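Local coordinates for Mgp-operon protein 3 (Mycoplasma pneumoniae, PDB 6RJ1) that probably mediates adhesion of the bacterium to host cells by binding sugars, as part of its surface cytadherence machinery, at residues A180-F192 with L209-K222. Numbering follows the deposited sequence.
Sequences ARVNGVAQDTVHF and LKNNPGPKAVTGFK
Gln187, in the first turn of helix 187-192, reaches across to the turn that begins at Gly214. Its chain, extended beyond CG (chi2 172°), is long enough for NE2 to meet Gly214 O at 2.8 Å; the oxygen lies almost in the amide plane of Gln187, but NE2 stands above the plane of the Gly214 carbonyl. Ala217 N, closing the type I turn from Gly214 to Ala217, donates to the same oxygen from the opposite face. The N-H groups of the first helical turn, which have no carbonyl of an earlier turn to bond, turn to this loop as well: Gln187 N donates to Ala217 O and Asp188 N to Pro215 O, while Asp188 OD2 offers its syn lone pair to Lys216 NZ at 2.9 Å.

Thr219 suits its place because it can give one carbonyl two donors: its N and OG1 both bind Val185 O, OG1 at 2.7 Å; its methyl CG2 packs on Gln187 CA. Farther along, the long methylene chain of Lys222 lets an exposed residue still pack on Val182, Lys222 CD lying 3.9 Å from Val182 CG1, and Lys222 N bonds to Val182 O.

The two segments thus run antiparallel, joined by isolated bridges. Trp200 of helix 200-203 packs against Gln187, Asp188 and Pro215, whereas at the other end strand 220-222 pairs antiparallel with strand 575-577.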
# COMPACT_ATOMS: atom_id res chain seq x y z
N ALA A 180 -7.06 -8.90 -14.48
CA ALA A 180 -8.42 -9.34 -14.80
C ALA A 180 -8.72 -10.80 -14.44
O ALA A 180 -8.10 -11.71 -14.98
CB ALA A 180 -8.74 -9.07 -16.27
N ARG A 181 -9.70 -11.01 -13.55
CA ARG A 181 -10.15 -12.33 -13.09
C ARG A 181 -11.60 -12.52 -13.55
O ARG A 181 -12.39 -11.58 -13.44
CB ARG A 181 -10.08 -12.38 -11.55
CG ARG A 181 -8.98 -13.25 -10.93
CD ARG A 181 -7.55 -12.97 -11.36
NE ARG A 181 -6.99 -11.70 -10.87
CZ ARG A 181 -5.98 -11.61 -10.01
NH1 ARG A 181 -5.50 -10.43 -9.67
NH2 ARG A 181 -5.43 -12.70 -9.49
N VAL A 182 -11.96 -13.72 -14.04
CA VAL A 182 -13.33 -14.03 -14.48
C VAL A 182 -14.34 -13.75 -13.36
O VAL A 182 -14.11 -14.12 -12.21
CB VAL A 182 -13.48 -15.45 -15.10
CG1 VAL A 182 -14.93 -15.74 -15.49
CG2 VAL A 182 -12.57 -15.60 -16.32
N ASN A 183 -15.40 -13.01 -13.69
CA ASN A 183 -16.47 -12.62 -12.77
C ASN A 183 -17.08 -13.79 -12.02
O ASN A 183 -17.30 -14.86 -12.60
CB ASN A 183 -17.58 -11.88 -13.51
CG ASN A 183 -17.48 -10.39 -13.53
OD1 ASN A 183 -16.84 -9.75 -12.68
ND2 ASN A 183 -18.14 -9.81 -14.50
N GLY A 184 -17.37 -13.55 -10.75
CA GLY A 184 -18.06 -14.50 -9.89
C GLY A 184 -19.53 -14.57 -10.25
O GLY A 184 -20.01 -13.84 -11.12
N VAL A 185 -20.25 -15.47 -9.59
CA VAL A 185 -21.67 -15.73 -9.78
C VAL A 185 -22.53 -14.51 -9.35
O VAL A 185 -22.12 -13.79 -8.44
CB VAL A 185 -22.00 -17.06 -9.06
CG1 VAL A 185 -23.43 -17.13 -8.56
CG2 VAL A 185 -21.69 -18.25 -9.97
N ALA A 186 -23.67 -14.25 -10.03
CA ALA A 186 -24.59 -13.15 -9.71
C ALA A 186 -25.28 -13.43 -8.37
O ALA A 186 -25.49 -14.59 -8.04
CB ALA A 186 -25.63 -13.01 -10.80
N GLN A 187 -25.65 -12.39 -7.61
CA GLN A 187 -26.27 -12.62 -6.31
C GLN A 187 -27.65 -13.32 -6.38
O GLN A 187 -27.98 -14.02 -5.43
CB GLN A 187 -26.31 -11.36 -5.43
CG GLN A 187 -27.18 -10.21 -5.88
CD GLN A 187 -27.27 -9.13 -4.82
OE1 GLN A 187 -26.89 -9.30 -3.65
NE2 GLN A 187 -27.79 -7.98 -5.21
N ASP A 188 -28.41 -13.23 -7.51
CA ASP A 188 -29.71 -13.94 -7.63
C ASP A 188 -29.54 -15.45 -7.68
O ASP A 188 -30.38 -16.17 -7.15
CB ASP A 188 -30.57 -13.42 -8.81
CG ASP A 188 -30.00 -13.57 -10.22
OD1 ASP A 188 -28.77 -13.80 -10.35
OD2 ASP A 188 -30.77 -13.42 -11.19
N THR A 189 -28.43 -15.93 -8.28
CA THR A 189 -28.08 -17.36 -8.38
C THR A 189 -27.66 -17.86 -6.99
O THR A 189 -28.04 -18.96 -6.61
CB THR A 189 -26.97 -17.56 -9.44
OG1 THR A 189 -27.41 -17.06 -10.70
CG2 THR A 189 -26.55 -19.02 -9.59
N VAL A 190 -26.91 -17.04 -6.24
CA VAL A 190 -26.45 -17.38 -4.89
C VAL A 190 -27.62 -17.69 -3.93
O VAL A 190 -27.58 -18.72 -3.25
CB VAL A 190 -25.50 -16.28 -4.32
CG1 VAL A 190 -25.26 -16.45 -2.81
CG2 VAL A 190 -24.17 -16.26 -5.07
N HIS A 191 -28.65 -16.84 -3.93
CA HIS A 191 -29.77 -16.97 -3.00
C HIS A 191 -30.96 -17.75 -3.50
O HIS A 191 -31.72 -18.25 -2.68
CB HIS A 191 -30.22 -15.58 -2.53
CG HIS A 191 -29.14 -14.85 -1.78
ND1 HIS A 191 -28.47 -13.79 -2.35
CD2 HIS A 191 -28.63 -15.08 -0.55
CE1 HIS A 191 -27.60 -13.39 -1.44
NE2 HIS A 191 -27.66 -14.14 -0.34
N PHE A 192 -31.13 -17.87 -4.82
CA PHE A 192 -32.27 -18.59 -5.38
C PHE A 192 -31.91 -19.89 -6.11
O PHE A 192 -32.79 -20.71 -6.36
CB PHE A 192 -33.10 -17.66 -6.28
CG PHE A 192 -33.72 -16.52 -5.52
CD1 PHE A 192 -34.93 -16.68 -4.85
CD2 PHE A 192 -33.09 -15.28 -5.45
CE1 PHE A 192 -35.50 -15.63 -4.12
CE2 PHE A 192 -33.66 -14.23 -4.72
CZ PHE A 192 -34.86 -14.40 -4.07
N LEU A 209 -32.92 -8.71 1.20
CA LEU A 209 -32.61 -7.98 -0.02
C LEU A 209 -33.81 -7.14 -0.49
O LEU A 209 -34.00 -6.95 -1.69
CB LEU A 209 -32.19 -8.98 -1.12
CG LEU A 209 -30.88 -9.72 -0.91
CD1 LEU A 209 -30.86 -11.01 -1.67
CD2 LEU A 209 -29.69 -8.86 -1.29
N LYS A 210 -34.62 -6.63 0.47
CA LYS A 210 -35.79 -5.78 0.20
C LYS A 210 -35.38 -4.61 -0.70
O LYS A 210 -34.38 -3.95 -0.43
CB LYS A 210 -36.41 -5.26 1.51
CG LYS A 210 -37.81 -4.69 1.35
CD LYS A 210 -38.41 -4.24 2.67
CE LYS A 210 -38.45 -2.75 2.82
NZ LYS A 210 -39.24 -2.35 4.01
N ASN A 211 -36.13 -4.42 -1.79
CA ASN A 211 -35.98 -3.37 -2.80
C ASN A 211 -34.60 -3.35 -3.48
O ASN A 211 -34.27 -2.34 -4.11
CB ASN A 211 -36.34 -1.99 -2.23
CG ASN A 211 -37.73 -1.91 -1.65
OD1 ASN A 211 -38.72 -2.16 -2.34
ND2 ASN A 211 -37.81 -1.56 -0.38
N ASN A 212 -33.82 -4.45 -3.40
CA ASN A 212 -32.51 -4.52 -4.05
C ASN A 212 -32.75 -4.66 -5.55
O ASN A 212 -33.38 -5.63 -5.98
CB ASN A 212 -31.66 -5.66 -3.52
CG ASN A 212 -30.22 -5.60 -3.94
OD1 ASN A 212 -29.87 -5.72 -5.12
ND2 ASN A 212 -29.34 -5.42 -2.97
N PRO A 213 -32.31 -3.66 -6.36
CA PRO A 213 -32.57 -3.72 -7.80
C PRO A 213 -31.50 -4.44 -8.64
O PRO A 213 -31.60 -4.42 -9.87
CB PRO A 213 -32.65 -2.24 -8.17
CG PRO A 213 -31.66 -1.60 -7.27
CD PRO A 213 -31.58 -2.42 -6.01
N GLY A 214 -30.50 -5.04 -7.99
CA GLY A 214 -29.41 -5.69 -8.70
C GLY A 214 -29.30 -7.19 -8.53
O GLY A 214 -28.34 -7.66 -7.91
N PRO A 215 -30.22 -8.00 -9.13
CA PRO A 215 -30.09 -9.46 -9.00
C PRO A 215 -28.85 -10.01 -9.71
O PRO A 215 -28.32 -11.04 -9.30
CB PRO A 215 -31.38 -9.98 -9.66
CG PRO A 215 -31.80 -8.92 -10.58
CD PRO A 215 -31.41 -7.63 -9.93
N LYS A 216 -28.39 -9.30 -10.75
CA LYS A 216 -27.24 -9.66 -11.58
C LYS A 216 -25.91 -9.12 -11.05
O LYS A 216 -24.88 -9.34 -11.70
CB LYS A 216 -27.47 -9.27 -13.06
CG LYS A 216 -28.72 -9.88 -13.70
CD LYS A 216 -28.77 -11.42 -13.68
CE LYS A 216 -30.12 -11.91 -14.17
NZ LYS A 216 -30.25 -13.38 -14.05
N ALA A 217 -25.92 -8.45 -9.88
CA ALA A 217 -24.70 -7.91 -9.26
C ALA A 217 -23.73 -9.04 -8.89
O ALA A 217 -24.12 -10.00 -8.23
CB ALA A 217 -25.05 -7.08 -8.04
N VAL A 218 -22.49 -8.94 -9.40
CA VAL A 218 -21.44 -9.94 -9.23
C VAL A 218 -20.94 -9.99 -7.78
O VAL A 218 -20.63 -8.96 -7.19
CB VAL A 218 -20.30 -9.76 -10.27
CG1 VAL A 218 -19.20 -10.79 -10.07
CG2 VAL A 218 -20.84 -9.83 -11.70
N THR A 219 -20.92 -11.21 -7.21
CA THR A 219 -20.52 -11.52 -5.83
C THR A 219 -19.00 -11.62 -5.61
O THR A 219 -18.56 -11.69 -4.46
CB THR A 219 -21.22 -12.80 -5.37
OG1 THR A 219 -20.76 -13.91 -6.15
CG2 THR A 219 -22.73 -12.69 -5.42
N GLY A 220 -18.22 -11.62 -6.69
CA GLY A 220 -16.77 -11.70 -6.58
C GLY A 220 -16.05 -12.08 -7.85
O GLY A 220 -16.45 -11.68 -8.95
N PHE A 221 -14.95 -12.83 -7.70
CA PHE A 221 -14.13 -13.25 -8.83
C PHE A 221 -13.60 -14.67 -8.65
O PHE A 221 -13.29 -15.08 -7.52
CB PHE A 221 -13.00 -12.23 -9.11
CG PHE A 221 -12.04 -11.96 -7.97
CD1 PHE A 221 -12.32 -10.99 -7.01
CD2 PHE A 221 -10.83 -12.64 -7.88
CE1 PHE A 221 -11.42 -10.72 -5.97
CE2 PHE A 221 -9.93 -12.37 -6.84
CZ PHE A 221 -10.23 -11.42 -5.89
N LYS A 222 -13.51 -15.41 -9.76
CA LYS A 222 -13.02 -16.78 -9.84
C LYS A 222 -11.54 -16.87 -9.43
O LYS A 222 -10.72 -16.06 -9.87
CB LYS A 222 -13.24 -17.34 -11.25
CG LYS A 222 -14.70 -17.58 -11.59
CD LYS A 222 -14.84 -18.53 -12.77
CE LYS A 222 -16.29 -18.86 -13.05
NZ LYS A 222 -16.44 -19.68 -14.29